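Local coordinates for urocanate hydratase (Paenibacillus sp. Soil724D2, PDB 7NED), which probably hydrates thiourocanate in bacterial ergothioneine breakdown, as a urocanase-family lyase that holds NAD+ as cofactor, at residues Y42-K47 with S256-V261; Y262-S267 with A291-E296. All coordinates share one frame; numbering follows the deposited sequence.

Interaction 1 (Y42-K47 with S256-V261). With NAD (nicotinamide-adenine-dinucleotide), chain C; URO ((2E)-3-(1H-imidazol-4-yl)acrylic acid), chain B.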
# COMPACT_ATOMS: atom_id res chain seq x y z
N TYR A 42 -2.80 16.18 -15.66
CA TYR A 42 -2.41 15.51 -16.88
C TYR A 42 -3.13 14.17 -16.94
O TYR A 42 -3.91 13.81 -16.04
CB TYR A 42 -0.88 15.39 -16.94
CG TYR A 42 -0.27 14.36 -16.01
CD1 TYR A 42 -0.12 14.62 -14.67
CD2 TYR A 42 0.14 13.13 -16.49
CE1 TYR A 42 0.46 13.67 -13.80
CE2 TYR A 42 0.70 12.18 -15.66
CZ TYR A 42 0.85 12.47 -14.30
OH TYR A 42 1.43 11.54 -13.47
N ALA A 43 -2.89 13.43 -18.03
CA ALA A 43 -3.40 12.05 -18.14
C ALA A 43 -4.91 11.98 -17.96
O ALA A 43 -5.46 11.03 -17.37
CB ALA A 43 -2.70 11.13 -17.15
N ALA A 44 -5.60 13.02 -18.44
CA ALA A 44 -7.05 13.05 -18.62
C ALA A 44 -7.80 13.28 -17.32
O ALA A 44 -8.78 14.05 -17.28
CB ALA A 44 -7.57 11.77 -19.27
N LEU A 45 -7.39 12.61 -16.24
CA LEU A 45 -8.12 12.80 -14.99
C LEU A 45 -7.22 12.70 -13.76
O LEU A 45 -7.72 12.49 -12.66
CB LEU A 45 -9.28 11.81 -14.92
CG LEU A 45 -8.92 10.34 -14.67
CD1 LEU A 45 -10.20 9.57 -14.24
CD2 LEU A 45 -8.27 9.66 -15.92
N ALA A 46 -5.91 12.90 -13.92
CA ALA A 46 -5.00 12.90 -12.78
C ALA A 46 -5.12 14.25 -12.10
O ALA A 46 -4.83 15.28 -12.70
CB ALA A 46 -3.57 12.62 -13.21
N LYS A 47 -5.57 14.26 -10.85
CA LYS A 47 -5.95 15.51 -10.21
C LYS A 47 -4.98 15.88 -9.10
O LYS A 47 -4.40 15.02 -8.42
CB LYS A 47 -7.37 15.38 -9.67
CG LYS A 47 -8.42 15.28 -10.78
CD LYS A 47 -9.83 15.44 -10.23
CE LYS A 47 -10.88 15.58 -11.32
NZ LYS A 47 -11.80 16.75 -11.05
N SER A 256 -4.34 9.04 -24.29
CA SER A 256 -4.85 8.66 -23.00
C SER A 256 -5.68 7.35 -23.09
O SER A 256 -6.80 7.36 -22.75
CB SER A 256 -5.67 9.79 -22.42
OG SER A 256 -6.61 10.22 -23.36
N ALA A 257 -5.09 6.25 -23.54
CA ALA A 257 -5.74 4.99 -23.70
C ALA A 257 -6.07 4.32 -22.39
O ALA A 257 -6.80 3.41 -22.37
CB ALA A 257 -4.94 4.06 -24.59
N HIS A 258 -5.53 4.80 -21.31
CA HIS A 258 -5.84 4.21 -20.01
C HIS A 258 -7.25 4.52 -19.55
O HIS A 258 -7.73 3.89 -18.59
CB HIS A 258 -4.87 4.73 -18.95
CG HIS A 258 -5.02 6.20 -18.67
ND1 HIS A 258 -4.58 7.17 -19.55
CD2 HIS A 258 -5.55 6.86 -17.61
CE1 HIS A 258 -4.85 8.37 -19.05
NE2 HIS A 258 -5.43 8.20 -17.87
N ASP A 259 -7.92 5.50 -20.15
CA ASP A 259 -9.25 5.86 -19.66
C ASP A 259 -10.19 6.07 -20.84
O ASP A 259 -10.01 7.01 -21.63
CB ASP A 259 -9.21 7.09 -18.76
CG ASP A 259 -10.50 7.20 -17.93
OD1 ASP A 259 -11.48 7.73 -18.49
OD2 ASP A 259 -10.57 6.65 -16.79
N LEU A 260 -11.17 5.18 -20.94
CA LEU A 260 -12.13 5.17 -22.03
C LEU A 260 -13.28 6.13 -21.80
O LEU A 260 -14.15 6.27 -22.68
CB LEU A 260 -12.68 3.75 -22.23
CG LEU A 260 -11.65 2.62 -22.35
CD1 LEU A 260 -12.30 1.26 -22.68
CD2 LEU A 260 -10.57 3.00 -23.36
N VAL A 261 -13.33 6.80 -20.66
CA VAL A 261 -14.39 7.76 -20.41
C VAL A 261 -13.88 9.19 -20.57
O VAL A 261 -14.55 10.02 -21.18
CB VAL A 261 -15.00 7.54 -19.00
CG1 VAL A 261 -15.91 8.71 -18.65
CG2 VAL A 261 -15.69 6.19 -18.90
PA NAD C . -3.43 13.79 -21.75
O1A NAD C . -4.83 13.21 -21.59
O2A NAD C . -2.99 15.14 -21.34
O5B NAD C . -3.28 13.88 -23.44
C5B NAD C . -3.78 12.80 -24.11
C4B NAD C . -3.82 13.28 -25.63
O4B NAD C . -4.34 12.31 -26.50
C3B NAD C . -4.81 14.49 -25.60
O3B NAD C . -4.25 15.57 -26.22
C2B NAD C . -6.03 13.94 -26.42
O2B NAD C . -6.61 14.89 -27.24
C1B NAD C . -5.28 12.99 -27.35
N9A NAD C . -6.10 11.90 -27.89
C8A NAD C . -7.10 11.15 -27.28
N7A NAD C . -7.63 10.25 -28.07
C5A NAD C . -6.93 10.38 -29.26
C6A NAD C . -7.03 9.71 -30.50
N6A NAD C . -7.91 8.71 -30.70
N1A NAD C . -6.19 10.06 -31.52
C2A NAD C . -5.35 11.09 -31.28
N3A NAD C . -5.15 11.81 -30.16
C4A NAD C . -5.97 11.43 -29.16
O3 NAD C . -2.60 12.53 -21.33
PN NAD C . -1.03 12.66 -21.04
O1N NAD C . -0.53 13.24 -19.75
O2N NAD C . -0.36 13.01 -22.36
O5D NAD C . -0.52 11.03 -20.85
C5D NAD C . -0.85 10.19 -21.97
C4D NAD C . -0.51 8.77 -21.63
O4D NAD C . 0.80 8.67 -21.09
C3D NAD C . -1.49 8.45 -20.39
O3D NAD C . -2.05 7.14 -20.50
C2D NAD C . -0.54 8.50 -19.13
O2D NAD C . -0.82 7.60 -18.14
C1D NAD C . 0.62 7.85 -19.96
N1N NAD C . 1.91 7.67 -19.30
C2N NAD C . 1.84 6.68 -18.34
C3N NAD C . 2.97 6.29 -17.63
C7N NAD C . 2.76 5.22 -16.55
O7N NAD C . 3.65 4.45 -16.16
N7N NAD C . 1.52 5.17 -15.94
C4N NAD C . 4.17 6.93 -17.96
C5N NAD C . 4.20 7.91 -18.94
C6N NAD C . 3.04 8.28 -19.64
OAA URO B . 6.73 13.02 -15.25
CAI URO B . 5.58 13.13 -14.66
OAB URO B . 5.29 14.04 -13.99
CAC URO B . 4.59 12.04 -14.79
CAD URO B . 4.88 10.98 -15.50
CAJ URO B . 3.81 10.05 -15.51
CAF URO B . 3.63 9.00 -16.36
NAH URO B . 2.40 8.44 -16.19
CAE URO B . 1.84 9.14 -15.23
NAG URO B . 2.66 10.13 -14.79

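Interaction 2 (Y262-S267 with A291-E296). With NAD (nicotinamide-adenine-dinucleotide), chain C.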
# COMPACT_ATOMS: atom_id res chain seq x y z
N TYR A 262 -12.69 9.46 -20.06
CA TYR A 262 -12.15 10.80 -20.10
C TYR A 262 -10.95 10.94 -21.03
O TYR A 262 -10.49 12.06 -21.21
CB TYR A 262 -11.74 11.24 -18.70
CG TYR A 262 -12.93 11.24 -17.75
CD1 TYR A 262 -13.25 10.13 -16.99
CD2 TYR A 262 -13.77 12.35 -17.69
CE1 TYR A 262 -14.36 10.14 -16.13
CE2 TYR A 262 -14.85 12.38 -16.86
CZ TYR A 262 -15.15 11.28 -16.09
OH TYR A 262 -16.25 11.34 -15.28
N GLY A 263 -10.44 9.84 -21.60
CA GLY A 263 -9.19 9.87 -22.34
C GLY A 263 -9.37 9.68 -23.83
O GLY A 263 -9.57 10.65 -24.57
N TYR A 264 -9.35 8.44 -24.28
CA TYR A 264 -9.26 8.10 -25.70
C TYR A 264 -10.51 8.50 -26.49
O TYR A 264 -11.63 8.09 -26.16
CB TYR A 264 -9.02 6.60 -25.84
CG TYR A 264 -8.55 6.26 -27.20
CD1 TYR A 264 -9.44 6.17 -28.26
CD2 TYR A 264 -7.20 6.10 -27.45
CE1 TYR A 264 -8.99 5.88 -29.55
CE2 TYR A 264 -6.73 5.79 -28.74
CZ TYR A 264 -7.63 5.69 -29.77
OH TYR A 264 -7.17 5.40 -31.03
N VAL A 265 -10.32 9.28 -27.55
CA VAL A 265 -11.43 9.74 -28.38
C VAL A 265 -11.70 8.70 -29.46
O VAL A 265 -10.80 8.42 -30.28
CB VAL A 265 -11.13 11.09 -29.02
CG1 VAL A 265 -12.33 11.50 -29.85
CG2 VAL A 265 -10.80 12.12 -27.93
N PRO A 266 -12.89 8.12 -29.52
CA PRO A 266 -13.17 7.09 -30.51
C PRO A 266 -13.18 7.70 -31.90
O PRO A 266 -13.37 8.90 -32.07
CB PRO A 266 -14.58 6.60 -30.14
CG PRO A 266 -14.83 7.08 -28.75
CD PRO A 266 -14.05 8.39 -28.66
N SER A 267 -13.00 6.83 -32.89
CA SER A 267 -13.18 7.27 -34.27
C SER A 267 -14.60 7.79 -34.45
O SER A 267 -15.55 7.21 -33.91
CB SER A 267 -12.91 6.12 -35.25
OG SER A 267 -13.05 6.59 -36.58
N ALA A 291 -13.14 -0.04 -28.93
CA ALA A 291 -13.08 -0.56 -30.29
C ALA A 291 -12.07 0.20 -31.13
O ALA A 291 -11.36 -0.39 -31.96
CB ALA A 291 -14.47 -0.49 -30.93
N SER A 292 -12.00 1.53 -30.96
CA SER A 292 -11.04 2.33 -31.74
C SER A 292 -9.60 2.03 -31.32
O SER A 292 -8.70 1.96 -32.16
CB SER A 292 -11.33 3.82 -31.61
OG SER A 292 -12.49 4.21 -32.32
N ILE A 293 -9.36 1.84 -30.02
CA ILE A 293 -8.03 1.41 -29.59
C ILE A 293 -7.67 0.08 -30.21
O ILE A 293 -6.54 -0.13 -30.65
CB ILE A 293 -7.96 1.36 -28.05
CG1 ILE A 293 -7.89 2.78 -27.47
CG2 ILE A 293 -6.83 0.44 -27.62
CD1 ILE A 293 -8.12 2.80 -25.95
N ALA A 294 -8.63 -0.86 -30.26
CA ALA A 294 -8.36 -2.15 -30.89
C ALA A 294 -7.94 -1.98 -32.36
O ALA A 294 -6.99 -2.62 -32.83
CB ALA A 294 -9.61 -3.04 -30.77
N VAL A 295 -8.64 -1.11 -33.10
CA VAL A 295 -8.26 -0.83 -34.49
C VAL A 295 -6.84 -0.26 -34.57
O VAL A 295 -6.05 -0.63 -35.45
CB VAL A 295 -9.27 0.14 -35.13
CG1 VAL A 295 -8.72 0.66 -36.43
CG2 VAL A 295 -10.61 -0.55 -35.33
N GLU A 296 -6.53 0.69 -33.70
CA GLU A 296 -5.21 1.29 -33.71
C GLU A 296 -4.13 0.24 -33.44
O GLU A 296 -3.11 0.21 -34.14
CB GLU A 296 -5.12 2.44 -32.70
CG GLU A 296 -3.74 3.09 -32.74
CD GLU A 296 -3.56 4.24 -31.76
OE1 GLU A 296 -4.54 4.68 -31.07
OE2 GLU A 296 -2.42 4.71 -31.70
PA NAD C . -3.43 13.79 -21.75
O1A NAD C . -4.83 13.21 -21.59
O2A NAD C . -2.99 15.14 -21.34
O5B NAD C . -3.28 13.88 -23.44
C5B NAD C . -3.78 12.80 -24.11
C4B NAD C . -3.82 13.28 -25.63
O4B NAD C . -4.34 12.31 -26.50
C3B NAD C . -4.81 14.49 -25.60
O3B NAD C . -4.25 15.57 -26.22
C2B NAD C . -6.03 13.94 -26.42
O2B NAD C . -6.61 14.89 -27.24
C1B NAD C . -5.28 12.99 -27.35
N9A NAD C . -6.10 11.90 -27.89
C8A NAD C . -7.10 11.15 -27.28
N7A NAD C . -7.63 10.25 -28.07
C5A NAD C . -6.93 10.38 -29.26
C6A NAD C . -7.03 9.71 -30.50
N6A NAD C . -7.91 8.71 -30.70
N1A NAD C . -6.19 10.06 -31.52
C2A NAD C . -5.35 11.09 -31.28
N3A NAD C . -5.15 11.81 -30.16
C4A NAD C . -5.97 11.43 -29.16
O3 NAD C . -2.60 12.53 -21.33
PN NAD C . -1.03 12.66 -21.04
O1N NAD C . -0.53 13.24 -19.75
O2N NAD C . -0.36 13.01 -22.36
O5D NAD C . -0.52 11.03 -20.85
C5D NAD C . -0.85 10.19 -21.97
C4D NAD C . -0.51 8.77 -21.63
O4D NAD C . 0.80 8.67 -21.09
C3D NAD C . -1.49 8.45 -20.39
O3D NAD C . -2.05 7.14 -20.50
C2D NAD C . -0.54 8.50 -19.13
O2D NAD C . -0.82 7.60 -18.14
C1D NAD C . 0.62 7.85 -19.96
N1N NAD C . 1.91 7.67 -19.30
C2N NAD C . 1.84 6.68 -18.34
C3N NAD C . 2.97 6.29 -17.63
C7N NAD C . 2.76 5.22 -16.55
O7N NAD C . 3.65 4.45 -16.16
N7N NAD C . 1.52 5.17 -15.94
C4N NAD C . 4.17 6.93 -17.96
C5N NAD C . 4.20 7.91 -18.94
C6N NAD C . 3.04 8.28 -19.64

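Interaction 1 (Y42-K47 with S256-V261)
His-258 reaches across to the backbone of Ala-43, its NE2 donating to Ala-43 O at 2.9 Å. The bond is bent at the hydrogen, and although the acceptor lies nearly in the imidazole plane, the donor stands 39° out of the carbonyl plane. Chi1 of 67° sets CG between the backbone N and the carbonyl carbon, and from there the imidazole lies between Ala-43 O and the NAD ribose; ND1 makes a weak bond of 2.7 Å to ribose O3D of NAD. Leu-45 runs past the imidazole in the opposite direction, CD2 lying 3.7 Å from His-258 NE2, and crosses Asp-259 at about a right angle. Ala-43 N in turn donates to the phosphate oxygen O1N of NAD at 2.9 Å, so one residue joins the cofactor to the histidine. An alanine in place of His-258 would probably leave Ala-43 O and the ribose hydroxyl O3D of NAD without their imidazole partner, and open a gap beside Leu-45 CD2. The contact brings the connection between the short strands 40-42 and 46-47 against the loop between strand 250-251 and helix 274-280, with Leu-45 packed on Phe-108 of helix 105-113 and Asp-259 OD2 bonded to Tyr-109 of that helix.

Interaction 2 (Y262-S267 with A291-E296)
Ile-293 lays its CG1 over the centre of the Tyr-264 ring, 3.4 Å from the centroid and only 12° off the ring normal, a CH-pi contact. The opposite face of the ring receives the adenine amino group of NAD, with N6A 3.2 Å from Tyr-264 CZ and displaced toward the rim, which leaves the phenol sandwiched between helix and cofactor. CG is anti to the backbone N (chi1 -164°), which carries the ring towards the helix; at its far end Tyr-264 OH donates to Glu-296 OE1 at 2.7 Å, on the anti side of the carboxylate. Ring and carboxylate planes are 42° apart. This buried part is tightly packed. The other end of the contact, at Ser-267, is partly exposed and rests on fewer atoms: Ser-267 N donates almost straight to Ser-292 OG at 2.7 Å, while Pro-266 adds only a little packing against the same oxygen. Ser-292 OG also makes a weak bond with Asp-288 O, and Ser-267 OG turns to Asp-236 instead. Between the two ends, Val-265 N donates to N7A of NAD at 2.9 Å, and its O accepts a weak bond from N6A, a backbone reading of the adenine edge. Glu-296 OE2 lies close to Asp-253 OD2, so the proximity of like charges may favour a proton on one of them, while the phenol donor would offset part of the charge on OE1.

Interactions 1 and 2 follow each other along one loop, 256-267, their centres 13 Å apart, and serve different parts of the same NAD. Interaction 1 lies at the pyrophosphate and the nicotinamide ribose, interaction 2 at the adenine. They also touch directly: Asp-259 O and Tyr-264 N are 3.1 Å apart, a probable hydrogen bond, and Ala-44 CB packs 3.5 Å from Tyr-262 O. Interaction 1 is the one that reaches the urocanate pocket, through Tyr-42, whose OH is bonded to Leu-122 N and Thr-123 N beside the ligand. Loop 256-267 thus runs from the nicotinamide ribose, at His-258, to the adenine, where Tyr-264 lies between N6A and helix 282-305.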